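PDB 3U62: shikimate dehydrogenase from Thermotoga maritima, which probably catalyses the reversible NADPH-linked reduction of 3-dehydroshikimate to shikimate, a step in the biosynthesis of chorismate and the aromatic amino acids. Local coordinates for residues G97-L102 / S194-D198; E109-G115 / V132-V138; R121-Y125 / A147-V152. One frame throughout, in Å; residues are numbered along the deposited sequence.

Overall arrangement
The three contacts lie in the Rossmann-type nucleotide-binding half, built on the parallel sheet ordered 153-156, 135-139, 111-114, 169-172, 195-198, 217-219. Interaction 2 pairs strands 111-114 and 135-139. Interaction 3 sets helix 118-129, the crossover between those strands, against the loop before edge strand 153-156; its centre is 10 Å from that of interaction 2, which it touches at Val137. Interaction 1, its centre 13 Å and 16 Å from those of interactions 2 and 3, packs helix 94-101 on strand 195-198 and meets interaction 3 through Val98 and Val123. Along the chain it encloses the other two, whose segments alternate. Interaction 2 ends at Gly115, where the predicted NADP(+)-binding turn starts and leads into interaction 3.

Interaction 1 of 3, residues G97-L102 / S194-D198; sequences GVVKSL and SLVYD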
# COMPACT_ATOMS: atom_id res chain seq x y z
N GLY A 97 -1.45 7.80 -0.07
CA GLY A 97 -0.12 7.53 0.49
C GLY A 97 0.96 7.54 -0.57
O GLY A 97 2.05 8.08 -0.34
N VAL A 98 0.67 6.96 -1.73
CA VAL A 98 1.62 6.91 -2.85
C VAL A 98 1.88 8.30 -3.45
O VAL A 98 3.03 8.70 -3.61
CB VAL A 98 1.18 5.91 -3.95
CG1 VAL A 98 2.18 5.89 -5.11
CG2 VAL A 98 1.02 4.51 -3.38
N VAL A 99 0.80 9.02 -3.76
CA VAL A 99 0.92 10.38 -4.31
C VAL A 99 1.74 11.28 -3.39
O VAL A 99 2.69 11.92 -3.84
CB VAL A 99 -0.47 11.02 -4.59
CG1 VAL A 99 -0.34 12.50 -4.95
CG2 VAL A 99 -1.20 10.27 -5.70
N LYS A 100 1.39 11.30 -2.11
CA LYS A 100 2.06 12.16 -1.15
C LYS A 100 3.51 11.74 -0.87
O LYS A 100 4.36 12.59 -0.60
CB LYS A 100 1.26 12.27 0.15
CG LYS A 100 -0.03 13.07 -0.01
CD LYS A 100 -0.60 13.56 1.32
CE LYS A 100 0.23 14.71 1.91
NZ LYS A 100 0.46 15.84 0.83
N SER A 101 3.79 10.44 -0.96
CA SER A 101 5.16 9.93 -0.78
C SER A 101 6.09 10.39 -1.90
O SER A 101 7.31 10.46 -1.72
CB SER A 101 5.17 8.39 -0.70
OG SER A 101 4.92 7.81 -1.97
N LEU A 102 5.50 10.71 -3.05
CA LEU A 102 6.26 11.13 -4.23
C LEU A 102 6.22 12.64 -4.46
O LEU A 102 6.54 13.11 -5.56
CB LEU A 102 5.76 10.39 -5.48
CG LEU A 102 6.04 8.88 -5.54
CD1 LEU A 102 5.12 8.21 -6.56
CD2 LEU A 102 7.51 8.59 -5.86
N SER A 194 15.65 5.51 -12.47
CA SER A 194 15.72 6.74 -11.68
C SER A 194 14.94 6.62 -10.38
O SER A 194 15.16 7.40 -9.44
CB SER A 194 15.22 7.94 -12.50
OG SER A 194 13.87 7.75 -12.92
N LEU A 195 14.03 5.65 -10.31
CA LEU A 195 13.24 5.40 -9.11
C LEU A 195 13.05 3.91 -8.84
O LEU A 195 12.61 3.16 -9.72
CB LEU A 195 11.88 6.10 -9.20
CG LEU A 195 10.82 5.81 -8.12
CD1 LEU A 195 11.22 6.37 -6.76
CD2 LEU A 195 9.46 6.35 -8.53
N VAL A 196 13.39 3.49 -7.63
CA VAL A 196 13.02 2.17 -7.12
C VAL A 196 12.14 2.39 -5.89
O VAL A 196 12.57 3.00 -4.90
CB VAL A 196 14.26 1.30 -6.78
CG1 VAL A 196 13.85 0.05 -6.01
CG2 VAL A 196 15.01 0.93 -8.05
N TYR A 197 10.91 1.90 -5.98
CA TYR A 197 9.90 2.13 -4.95
C TYR A 197 9.40 0.77 -4.46
O TYR A 197 9.00 -0.07 -5.27
CB TYR A 197 8.76 2.95 -5.55
CG TYR A 197 7.76 3.53 -4.56
CD1 TYR A 197 7.70 4.91 -4.33
CD2 TYR A 197 6.85 2.72 -3.89
CE1 TYR A 197 6.78 5.46 -3.44
CE2 TYR A 197 5.92 3.25 -3.00
CZ TYR A 197 5.90 4.62 -2.78
OH TYR A 197 4.98 5.15 -1.90
N ASP A 198 9.43 0.57 -3.15
CA ASP A 198 8.95 -0.66 -2.56
C ASP A 198 7.89 -0.33 -1.51
O ASP A 198 8.14 0.48 -0.62
CB ASP A 198 10.11 -1.43 -1.92
CG ASP A 198 9.84 -2.92 -1.79
OD1 ASP A 198 8.67 -3.31 -1.55
OD2 ASP A 198 10.80 -3.71 -1.92
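Helix 97-101 passes over strand 195-198 with short-segment axes 11.8 Å apart at closest and N-to-C directions 143° apart, a separation bridged mainly by side chains. Tyr197 does most of the bridging. With CG anti to the backbone N (chi1 -167°), the Tyr197 ring reaches from the strand to the helix and puts Tyr197 OH 2.7 Å from Ser101 OG. This serine oxygen lies at the ring edge, near its plane. Ser101 OG donates to Val98 O at 2.7 Å, one turn back in its own helix, with the donor tilted 25° from the carbonyl plane. Beside the hydroxyl pair, Leu102 CD2 sits 4.0 Å from Tyr197 CD1 and 4.0 Å from Leu195 CD2, so a single methyl touches both strand side chains. Met224 and Phe171, whose ring stacks on that of Tyr197, also border the tyrosine. A phenylalanine in place of Tyr197 would probably keep the ring packing but leave Ser101 OG without its phenolic neighbour in a buried setting. The helix thus packs by its side chains on the parallel Rossmann-type sheet, close to Val199, a predicted NADP(+)-binding residue. The chemistry is a close hydroxyl pair beside an apolar cluster, tying helix to sheet.

Interaction 2 of 3, residues E109-G115 / V132-V138; sequences EPVVVVG and VKDIWVV
Glu109 reaches across to the turn before strand 135-139: its OE2 accepts from Asp134 N at 2.8 Å and from Lys133 N at 3.0 Å. Both amides come from the same side of the carboxylate plane, 40° and 54° out of it, so one oxygen gathers two consecutive N-H groups while CD rests on Val132 CG1. Pro110, after a cis peptide bond, lays CB over one face of the Trp136 indole, 3.6 Å from the six-membered ring centroid and 13° off its normal, a CH-pi contact. From Val111 onward the strands pair in parallel register. Val111 N donates to Asp134 O, and Val111 O accepts from Trp136 N at 2.8 Å. Val112 turns to the sheet face of Trp136 and Val138, placing CG2 3.9 Å from Trp136 CE3 and CG1 3.8 Å from Val138 CG2. Val113 faces the other way, with CG2 against Ile135 CG2, and its N and O bond Trp136 O and Val138 N. Val114, in register with Val138, returns to the Val112 face. Gly115 N closes the series on Val138 O, where the predicted NADP(+)-binding glycine turn begins. These are the two strands of a beta-alpha-beta unit: crossover helix 118-129 covers the Val111, Val113, Ile135 and Val137 face, helix 160-165 packs on Val112, Val114 and Val138, and strand 169-172 flanks strand 111-114.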
# COMPACT_ATOMS: atom_id res chain seq x y z
N GLU A 109 9.19 7.77 -16.91
CA GLU A 109 8.52 6.67 -17.59
C GLU A 109 9.43 6.01 -18.62
O GLU A 109 10.37 6.66 -19.10
CB GLU A 109 7.26 7.17 -18.28
CG GLU A 109 6.21 7.73 -17.34
CD GLU A 109 5.06 8.38 -18.08
OE1 GLU A 109 4.69 9.52 -17.71
OE2 GLU A 109 4.53 7.77 -19.03
N PRO A 110 9.16 4.74 -18.99
CA PRO A 110 8.08 3.86 -18.54
C PRO A 110 8.19 3.45 -17.07
O PRO A 110 9.29 3.43 -16.51
CB PRO A 110 8.24 2.63 -19.43
CG PRO A 110 8.99 3.12 -20.62
CD PRO A 110 9.94 4.11 -20.07
N VAL A 111 7.05 3.12 -16.48
CA VAL A 111 6.98 2.68 -15.09
C VAL A 111 6.56 1.22 -15.03
O VAL A 111 5.54 0.84 -15.61
CB VAL A 111 5.99 3.55 -14.28
CG1 VAL A 111 5.95 3.10 -12.82
CG2 VAL A 111 6.36 5.02 -14.36
N VAL A 112 7.34 0.41 -14.32
CA VAL A 112 6.99 -0.99 -14.08
C VAL A 112 6.38 -1.13 -12.68
O VAL A 112 6.95 -0.65 -11.70
CB VAL A 112 8.22 -1.94 -14.23
CG1 VAL A 112 7.86 -3.37 -13.85
CG2 VAL A 112 8.74 -1.90 -15.66
N VAL A 113 5.22 -1.78 -12.62
CA VAL A 113 4.55 -2.08 -11.36
C VAL A 113 4.52 -3.60 -11.19
O VAL A 113 3.94 -4.31 -12.01
CB VAL A 113 3.11 -1.51 -11.33
CG1 VAL A 113 2.40 -1.89 -10.04
CG2 VAL A 113 3.13 0.00 -11.50
N VAL A 114 5.17 -4.09 -10.13
CA VAL A 114 5.20 -5.53 -9.85
C VAL A 114 4.03 -5.90 -8.94
O VAL A 114 3.90 -5.37 -7.84
CB VAL A 114 6.54 -5.97 -9.20
CG1 VAL A 114 6.61 -7.49 -9.10
CG2 VAL A 114 7.72 -5.45 -10.00
N GLY A 115 3.19 -6.81 -9.43
CA GLY A 115 1.99 -7.21 -8.72
C GLY A 115 0.73 -6.66 -9.36
O GLY A 115 0.79 -5.69 -10.13
N VAL A 132 1.07 9.98 -15.28
CA VAL A 132 1.90 8.92 -15.85
C VAL A 132 1.08 8.15 -16.89
O VAL A 132 -0.08 7.80 -16.64
CB VAL A 132 2.44 7.96 -14.76
CG1 VAL A 132 3.22 6.81 -15.36
CG2 VAL A 132 3.32 8.72 -13.77
N LYS A 133 1.68 7.90 -18.05
CA LYS A 133 0.98 7.27 -19.16
C LYS A 133 1.43 5.84 -19.43
O LYS A 133 0.60 4.95 -19.64
CB LYS A 133 1.14 8.11 -20.43
CG LYS A 133 0.41 9.44 -20.42
CD LYS A 133 0.68 10.24 -21.69
CE LYS A 133 -0.04 9.64 -22.89
NZ LYS A 133 0.59 10.04 -24.18
N ASP A 134 2.75 5.62 -19.44
CA ASP A 134 3.32 4.34 -19.84
C ASP A 134 3.57 3.46 -18.62
O ASP A 134 4.62 3.53 -17.98
CB ASP A 134 4.62 4.58 -20.61
CG ASP A 134 4.91 3.49 -21.63
OD1 ASP A 134 4.14 2.50 -21.71
OD2 ASP A 134 5.92 3.62 -22.36
N ILE A 135 2.58 2.62 -18.30
CA ILE A 135 2.64 1.76 -17.12
C ILE A 135 2.60 0.29 -17.54
O ILE A 135 1.69 -0.16 -18.24
CB ILE A 135 1.49 2.06 -16.12
CG1 ILE A 135 1.52 3.54 -15.71
CG2 ILE A 135 1.61 1.17 -14.88
CD1 ILE A 135 0.22 4.05 -15.10
N TRP A 136 3.61 -0.46 -17.10
CA TRP A 136 3.73 -1.88 -17.39
C TRP A 136 3.61 -2.69 -16.11
O TRP A 136 4.45 -2.58 -15.21
CB TRP A 136 5.08 -2.19 -18.06
CG TRP A 136 5.37 -1.39 -19.31
CD1 TRP A 136 4.46 -0.79 -20.14
CD2 TRP A 136 6.66 -1.14 -19.88
NE1 TRP A 136 5.11 -0.17 -21.18
CE2 TRP A 136 6.46 -0.37 -21.05
CE3 TRP A 136 7.97 -1.48 -19.51
CZ2 TRP A 136 7.51 0.06 -21.85
CZ3 TRP A 136 9.02 -1.05 -20.32
CH2 TRP A 136 8.78 -0.29 -21.48
N VAL A 137 2.55 -3.48 -16.03
CA VAL A 137 2.33 -4.35 -14.88
C VAL A 137 2.99 -5.70 -15.13
O VAL A 137 2.82 -6.30 -16.19
CB VAL A 137 0.82 -4.53 -14.58
CG1 VAL A 137 0.59 -5.56 -13.48
CG2 VAL A 137 0.19 -3.19 -14.20
N VAL A 138 3.76 -6.16 -14.14
CA VAL A 138 4.37 -7.49 -14.18
C VAL A 138 3.85 -8.25 -12.97
O VAL A 138 4.14 -7.88 -11.83
CB VAL A 138 5.91 -7.40 -14.15
CG1 VAL A 138 6.53 -8.79 -14.18
CG2 VAL A 138 6.43 -6.57 -15.31

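Interaction 3 of 3, residues R121-Y125 / A147-V152; sequences RAVIY and ALDFPV
Phe150, Ile124 and Arg121 carry most of the surface buried between helix 121-125 and the loop 147-152, which meet without a hydrogen bond. Ile124 CG2 stands over one face of the Phe150 ring, 4.0 Å from its centroid and 27° off the normal, a CH-pi contact shifted toward the attached side of the ring: Phe150 CG lies 3.6 Å from Ile124 CG2. With CG1 anti to the carbonyl carbon (chi1 -63°) and CG2 anti to the backbone N, Ile124 sends one branch to Leu148 and the other to Phe150. Ile124 CG2 also meets Val152 CG1 at 3.9 Å, and Ile124 CD1 meets Leu148 CD2 at 4.0 Å. The far edge of the Phe150 ring, CE1 to CE2, runs along the helix, with Phe150 CE1 3.9 Å from Arg121 CB at one end. At the other, Phe150 CE2 approaches Tyr125 CD1 at 4.2 Å, near the plane of the tyrosine ring and at its edge. Arg121 contributes chiefly its aliphatic stem, Arg121 CG lying 3.8 Å from Leu148 CD2. A bend at chi3 (-65°) turns its chain beyond that stem; the guanidinium skirts Ala147 CB and makes its hydrogen bonds outside the loop, NE to Ile79 O and NH2 to Lys80 O. Pro151 centres an inverse gamma turn, closed by Val152 N to Phe150 O at 2.8 Å. Arg121 lies near Gly118 and Ala147 near Glu143, both predicted to bind NADP(+), so the contact probably borders the cofactor site. The loop, which in the chain follows helix 142-146 and leads into edge strand 153-156, lies along one flank of crossover helix 118-129, while Ile124, Leu148 and Val152 all rest on Val137 of strand 135-139 and Tyr125 meets helix 74-79.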
# COMPACT_ATOMS: atom_id res chain seq x y z
N ARG A 121 -3.08 -1.88 -7.65
CA ARG A 121 -4.16 -1.08 -8.22
C ARG A 121 -4.21 0.33 -7.62
O ARG A 121 -4.57 1.29 -8.31
CB ARG A 121 -5.51 -1.80 -8.10
CG ARG A 121 -5.56 -3.13 -8.87
CD ARG A 121 -6.97 -3.69 -8.99
NE ARG A 121 -7.54 -4.07 -7.69
CZ ARG A 121 -7.43 -5.28 -7.13
NH1 ARG A 121 -6.75 -6.25 -7.74
NH2 ARG A 121 -7.99 -5.51 -5.95
N ALA A 122 -3.85 0.45 -6.34
CA ALA A 122 -3.71 1.75 -5.69
C ALA A 122 -2.55 2.55 -6.28
O ALA A 122 -2.67 3.75 -6.53
CB ALA A 122 -3.54 1.58 -4.19
N VAL A 123 -1.42 1.87 -6.50
CA VAL A 123 -0.24 2.48 -7.11
C VAL A 123 -0.54 2.96 -8.53
O VAL A 123 -0.21 4.09 -8.89
CB VAL A 123 0.99 1.53 -7.07
CG1 VAL A 123 2.10 2.02 -7.99
CG2 VAL A 123 1.50 1.39 -5.65
N ILE A 124 -1.19 2.10 -9.33
CA ILE A 124 -1.57 2.45 -10.70
C ILE A 124 -2.49 3.67 -10.72
O ILE A 124 -2.27 4.59 -11.51
CB ILE A 124 -2.22 1.25 -11.45
CG1 ILE A 124 -1.22 0.09 -11.58
CG2 ILE A 124 -2.71 1.68 -12.84
CD1 ILE A 124 -1.88 -1.27 -11.77
N TYR A 125 -3.50 3.67 -9.86
CA TYR A 125 -4.42 4.80 -9.73
C TYR A 125 -3.66 6.09 -9.41
O TYR A 125 -3.90 7.13 -10.02
CB TYR A 125 -5.48 4.53 -8.67
CG TYR A 125 -6.57 5.58 -8.58
CD1 TYR A 125 -7.73 5.49 -9.35
CD2 TYR A 125 -6.44 6.67 -7.71
CE1 TYR A 125 -8.73 6.45 -9.27
CE2 TYR A 125 -7.43 7.64 -7.62
CZ TYR A 125 -8.57 7.53 -8.40
OH TYR A 125 -9.55 8.49 -8.32
N ALA A 147 -8.45 -8.93 -13.22
CA ALA A 147 -9.12 -7.91 -12.42
C ALA A 147 -8.65 -6.50 -12.78
O ALA A 147 -9.23 -5.51 -12.32
CB ALA A 147 -8.93 -8.19 -10.94
N LEU A 148 -7.60 -6.41 -13.59
CA LEU A 148 -7.04 -5.12 -14.00
C LEU A 148 -7.82 -4.53 -15.17
O LEU A 148 -7.87 -5.12 -16.26
CB LEU A 148 -5.57 -5.26 -14.38
CG LEU A 148 -4.54 -5.53 -13.28
CD1 LEU A 148 -3.19 -5.85 -13.92
CD2 LEU A 148 -4.41 -4.34 -12.33
N ASP A 149 -8.41 -3.36 -14.95
CA ASP A 149 -9.14 -2.65 -16.00
C ASP A 149 -8.44 -1.37 -16.44
O ASP A 149 -8.86 -0.72 -17.40
CB ASP A 149 -10.57 -2.33 -15.53
CG ASP A 149 -11.41 -3.57 -15.33
OD1 ASP A 149 -11.19 -4.58 -16.03
OD2 ASP A 149 -12.32 -3.54 -14.46
N PHE A 150 -7.35 -1.03 -15.75
CA PHE A 150 -6.57 0.17 -16.03
C PHE A 150 -5.87 0.10 -17.39
O PHE A 150 -5.60 -1.00 -17.89
CB PHE A 150 -5.53 0.40 -14.93
CG PHE A 150 -6.12 0.77 -13.60
CD1 PHE A 150 -6.10 -0.13 -12.54
CD2 PHE A 150 -6.69 2.02 -13.40
CE1 PHE A 150 -6.64 0.21 -11.30
CE2 PHE A 150 -7.23 2.37 -12.16
CZ PHE A 150 -7.20 1.46 -11.11
N PRO A 151 -5.56 1.26 -18.00
CA PRO A 151 -4.86 1.30 -19.29
C PRO A 151 -3.37 1.00 -19.13
O PRO A 151 -2.53 1.90 -19.22
CB PRO A 151 -5.10 2.74 -19.78
CG PRO A 151 -5.29 3.53 -18.54
CD PRO A 151 -5.93 2.62 -17.53
N VAL A 152 -3.07 -0.27 -18.88
CA VAL A 152 -1.70 -0.73 -18.65
C VAL A 152 -1.36 -1.87 -19.61
O VAL A 152 -2.26 -2.48 -20.20
CB VAL A 152 -1.50 -1.21 -17.18
CG1 VAL A 152 -1.70 -0.06 -16.20
CG2 VAL A 152 -2.43 -2.38 -16.85